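PDB 3A32: threonine--tRNA ligase catalytic subunit from Aeropyrum pernix, which probably catalyses the ATP-dependent attachment of threonine to tRNA(Thr), lacking the domain that would clear mischarged seryl-tRNA(Thr). Local coordinates for residues A[159-164]-A[316-321]. Numbering follows the deposited sequence.
Sequences GFTQDD and SIERFL
Glu-318 grips Thr-161 with both carboxylate oxygens: OE1 accepts from the backbone N of Thr-161 at 2.7 Å, and OE2 takes the side-chain hydroxyl, OG1, at 2.8 Å. OG1 meets the syn lone pair of OE2; the N-H also comes from the syn side of OE1 but 28° out of the carboxylate plane. The glutamate chain is bent at chi2 (77°), and the two side chains cross at about a right angle. A further bond runs between backbones, from Ile-317 N to Thr-161 O (2.8 Å), and the CA-H of Ser-316 makes a C-H...O contact with the same carbonyl. Beyond it, the CD1 methyl of Ile-317 lies 3.7 Å from the Gln-162 carbonyl carbon and reaches CG2 of Thr-161. On another side of the strand, CD1 of the Phe-160 ring packs obliquely on Ser-316 OG, 3.6 Å away. Here, in the largely antiparallel sheet of the class II synthetase core, strand 306-316, antiparallel neighbour of strand 159-170, gives way to helix 317-327; residues 317-321 run nearly perpendicular to residues 159-164. Ser-316 is the N-cap: its OG, anti to the backbone N (chi1 167°), accepts from Arg-319 N at 3.1 Å. Thr-161 and Glu-318 share Arg-52, which salt-bridges Glu-318 OE2 through NH1 and hydrogen-bonds Thr-161 OG1 through NH2, a positive charge that would offset the negative charge of the buried carboxylate. A water donates to Gly-159 O and, weakly, to Glu-318 OE2. Farther along the strand, Asp-163 OD1 accepts from Gly-315 N and OD2 from Leu-313 N and Leu-314 N, in the residues leading into the helix, while the side chain of Gln-162 lies about 7 Å from the zinc ion bound by Cys-112, His-166 and His-310.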
ATOM      1  N   GLY A 159     -13.478  -9.654   5.999  1.00  7.37           N
ATOM      2  CA  GLY A 159     -12.431  -9.180   5.083  1.00  6.02           C
ATOM      3  C   GLY A 159     -11.231  -8.794   5.910  1.00  6.72           C
ATOM      4  O   GLY A 159     -11.375  -8.096   6.919  1.00  6.16           O
ATOM      5  N   PHE A 160     -10.052  -9.279   5.522  1.00  5.75           N
ATOM      6  CA  PHE A 160      -8.860  -9.016   6.291  1.00  6.23           C
ATOM      7  C   PHE A 160      -7.598  -9.077   5.423  1.00  5.91           C
ATOM      8  O   PHE A 160      -7.659  -9.384   4.245  1.00  5.90           O
ATOM      9  CB  PHE A 160      -8.743  -9.971   7.549  1.00  6.49           C
ATOM     10  CG  PHE A 160      -8.731 -11.451   7.218  1.00  6.41           C
ATOM     11  CD1 PHE A 160      -7.530 -12.163   7.178  1.00  5.81           C
ATOM     12  CD2 PHE A 160      -9.923 -12.128   6.918  1.00  8.32           C
ATOM     13  CE1 PHE A 160      -7.493 -13.540   6.824  1.00  6.87           C
ATOM     14  CE2 PHE A 160      -9.900 -13.512   6.596  1.00  7.22           C
ATOM     15  CZ  PHE A 160      -8.679 -14.212   6.532  1.00  5.82           C
ATOM     16  N   THR A 161      -6.456  -8.815   6.049  1.00  7.12           N
ATOM     17  CA  THR A 161      -5.191  -8.713   5.363  1.00  6.56           C
ATOM     18  C   THR A 161      -4.229  -9.757   5.939  1.00  6.86           C
ATOM     19  O   THR A 161      -4.248  -9.999   7.135  1.00  7.16           O
ATOM     20  CB  THR A 161      -4.689  -7.245   5.454  1.00  7.91           C
ATOM     21  OG1 THR A 161      -5.832  -6.341   5.392  1.00  7.76           O
ATOM     22  CG2 THR A 161      -3.704  -6.922   4.286  1.00  4.04           C
ATOM     23  N   GLN A 162      -3.416 -10.374   5.082  1.00  7.59           N
ATOM     24  CA  GLN A 162      -2.387 -11.366   5.464  1.00  7.87           C
ATOM     25  C   GLN A 162      -1.053 -10.833   4.929  1.00  8.40           C
ATOM     26  O   GLN A 162      -1.040 -10.226   3.871  1.00  7.33           O
ATOM     27  CB  GLN A 162      -2.616 -12.678   4.722  1.00  8.35           C
ATOM     28  CG  GLN A 162      -3.853 -13.432   5.094  1.00  8.73           C
ATOM     29  CD  GLN A 162      -4.268 -14.447   4.071  1.00 10.62           C
ATOM     30  OE1 GLN A 162      -4.165 -14.235   2.867  1.00 12.38           O
ATOM     31  NE2 GLN A 162      -4.767 -15.573   4.547  1.00 13.88           N
ATOM     32  N   ASP A 163       0.041 -11.037   5.684  1.00  7.29           N
ATOM     33  CA  ASP A 163       1.398 -10.914   5.144  1.00  6.86           C
ATOM     34  C   ASP A 163       1.766 -12.285   4.503  1.00  6.27           C
ATOM     35  O   ASP A 163       2.555 -13.081   5.033  1.00  5.54           O
ATOM     36  CB  ASP A 163       2.413 -10.527   6.266  1.00  6.21           C
ATOM     37  CG  ASP A 163       2.382 -11.495   7.489  1.00  7.24           C
ATOM     38  OD1 ASP A 163       1.285 -11.997   7.846  1.00  7.82           O
ATOM     39  OD2 ASP A 163       3.452 -11.743   8.112  1.00  7.28           O
ATOM     40  N   ASP A 164       1.197 -12.508   3.336  1.00  5.97           N
ATOM     41  CA  ASP A 164       1.153 -13.786   2.683  1.00  6.44           C
ATOM     42  C   ASP A 164       2.345 -13.960   1.740  1.00  6.35           C
ATOM     43  O   ASP A 164       2.696 -13.030   1.014  1.00  6.60           O
ATOM     44  CB  ASP A 164      -0.158 -13.839   1.874  1.00  6.71           C
ATOM     45  CG  ASP A 164      -0.574 -15.261   1.503  1.00 10.39           C
ATOM     46  OD1 ASP A 164      -0.127 -16.224   2.173  1.00 11.43           O
ATOM     47  OD2 ASP A 164      -1.388 -15.402   0.555  1.00 13.89           O
ATOM     48  N   SER A 316      -3.253 -13.166   9.992  1.00  8.84           N
ATOM     49  CA  SER A 316      -4.155 -12.055   9.795  1.00  8.00           C
ATOM     50  C   SER A 316      -3.559 -10.851  10.523  1.00  7.96           C
ATOM     51  O   SER A 316      -3.266 -10.914  11.710  1.00  6.30           O
ATOM     52  CB  SER A 316      -5.529 -12.391  10.334  1.00  7.94           C
ATOM     53  OG  SER A 316      -6.351 -11.236  10.421  1.00  8.93           O
ATOM     54  N   ILE A 317      -3.393  -9.749   9.783  1.00  9.08           N
ATOM     55  CA  ILE A 317      -2.873  -8.479  10.314  1.00  7.51           C
ATOM     56  C   ILE A 317      -3.862  -7.833  11.278  1.00  7.54           C
ATOM     57  O   ILE A 317      -3.466  -7.385  12.344  1.00  7.05           O
ATOM     58  CB  ILE A 317      -2.508  -7.513   9.164  1.00  8.53           C
ATOM     59  CG1 ILE A 317      -1.205  -8.022   8.515  1.00 10.59           C
ATOM     60  CG2 ILE A 317      -2.308  -6.037   9.710  1.00  6.81           C
ATOM     61  CD1 ILE A 317      -1.157  -7.811   7.048  1.00 16.98           C
ATOM     62  N   GLU A 318      -5.142  -7.800  10.907  1.00  6.92           N
ATOM     63  CA  GLU A 318      -6.194  -7.349  11.833  1.00  6.77           C
ATOM     64  C   GLU A 318      -6.156  -8.158  13.138  1.00  6.04           C
ATOM     65  O   GLU A 318      -6.167  -7.585  14.242  1.00  6.00           O
ATOM     66  CB  GLU A 318      -7.578  -7.463  11.150  1.00  6.21           C
ATOM     67  CG  GLU A 318      -7.854  -6.451  10.034  1.00  4.24           C
ATOM     68  CD  GLU A 318      -7.155  -6.789   8.727  1.00  8.41           C
ATOM     69  OE1 GLU A 318      -6.508  -7.848   8.609  1.00  7.17           O
ATOM     70  OE2 GLU A 318      -7.228  -5.974   7.796  1.00 10.76           O
ATOM     71  N   ARG A 319      -6.100  -9.487  13.022  1.00  5.67           N
ATOM     72  CA  ARG A 319      -6.112 -10.352  14.214  1.00  6.16           C
ATOM     73  C   ARG A 319      -4.886 -10.063  15.050  1.00  6.70           C
ATOM     74  O   ARG A 319      -5.019  -9.730  16.232  1.00  8.37           O
ATOM     75  CB  ARG A 319      -6.140 -11.822  13.861  1.00  5.75           C
ATOM     76  CG  ARG A 319      -6.252 -12.715  15.065  1.00  5.41           C
ATOM     77  CD  ARG A 319      -6.171 -14.216  14.729  1.00  9.61           C
ATOM     78  NE  ARG A 319      -6.748 -14.943  15.872  1.00 17.20           N
ATOM     79  CZ  ARG A 319      -6.104 -15.298  16.993  1.00 22.18           C
ATOM     80  NH1 ARG A 319      -4.772 -15.109  17.162  1.00 20.53           N
ATOM     81  NH2 ARG A 319      -6.807 -15.895  17.962  1.00 24.52           N
ATOM     82  N   PHE A 320      -3.699 -10.148  14.427  1.00  6.61           N
ATOM     83  CA  PHE A 320      -2.422  -9.777  15.066  1.00  6.10           C
ATOM     84  C   PHE A 320      -2.522  -8.456  15.788  1.00  6.31           C
ATOM     85  O   PHE A 320      -2.078  -8.345  16.878  1.00  5.71           O
ATOM     86  CB  PHE A 320      -1.255  -9.642  14.055  1.00  5.46           C
ATOM     87  CG  PHE A 320       0.072  -9.534  14.737  1.00  4.62           C
ATOM     88  CD1 PHE A 320       0.810 -10.681  15.023  1.00  2.30           C
ATOM     89  CD2 PHE A 320       0.542  -8.295  15.179  1.00  3.10           C
ATOM     90  CE1 PHE A 320       2.031 -10.590  15.736  1.00  3.79           C
ATOM     91  CE2 PHE A 320       1.757  -8.193  15.873  1.00  2.86           C
ATOM     92  CZ  PHE A 320       2.496  -9.340  16.157  1.00  4.46           C
ATOM     93  N   LEU A 321      -3.037  -7.434  15.105  1.00  6.78           N
ATOM     94  CA  LEU A 321      -3.191  -6.092  15.661  1.00  7.20           C
ATOM     95  C   LEU A 321      -4.158  -6.097  16.858  1.00  6.20           C
ATOM     96  O   LEU A 321      -3.879  -5.446  17.856  1.00  7.71           O
ATOM     97  CB  LEU A 321      -3.614  -5.093  14.574  1.00  5.50           C
ATOM     98  CG  LEU A 321      -3.797  -3.674  15.119  1.00 10.90           C
ATOM     99  CD1 LEU A 321      -2.451  -3.094  15.599  1.00 12.43           C
ATOM    100  CD2 LEU A 321      -4.461  -2.727  14.079  1.00 12.36           C
TER
HETATM  101  O   HOH W   1     -10.261  -5.779   7.936  1.00  8.58           O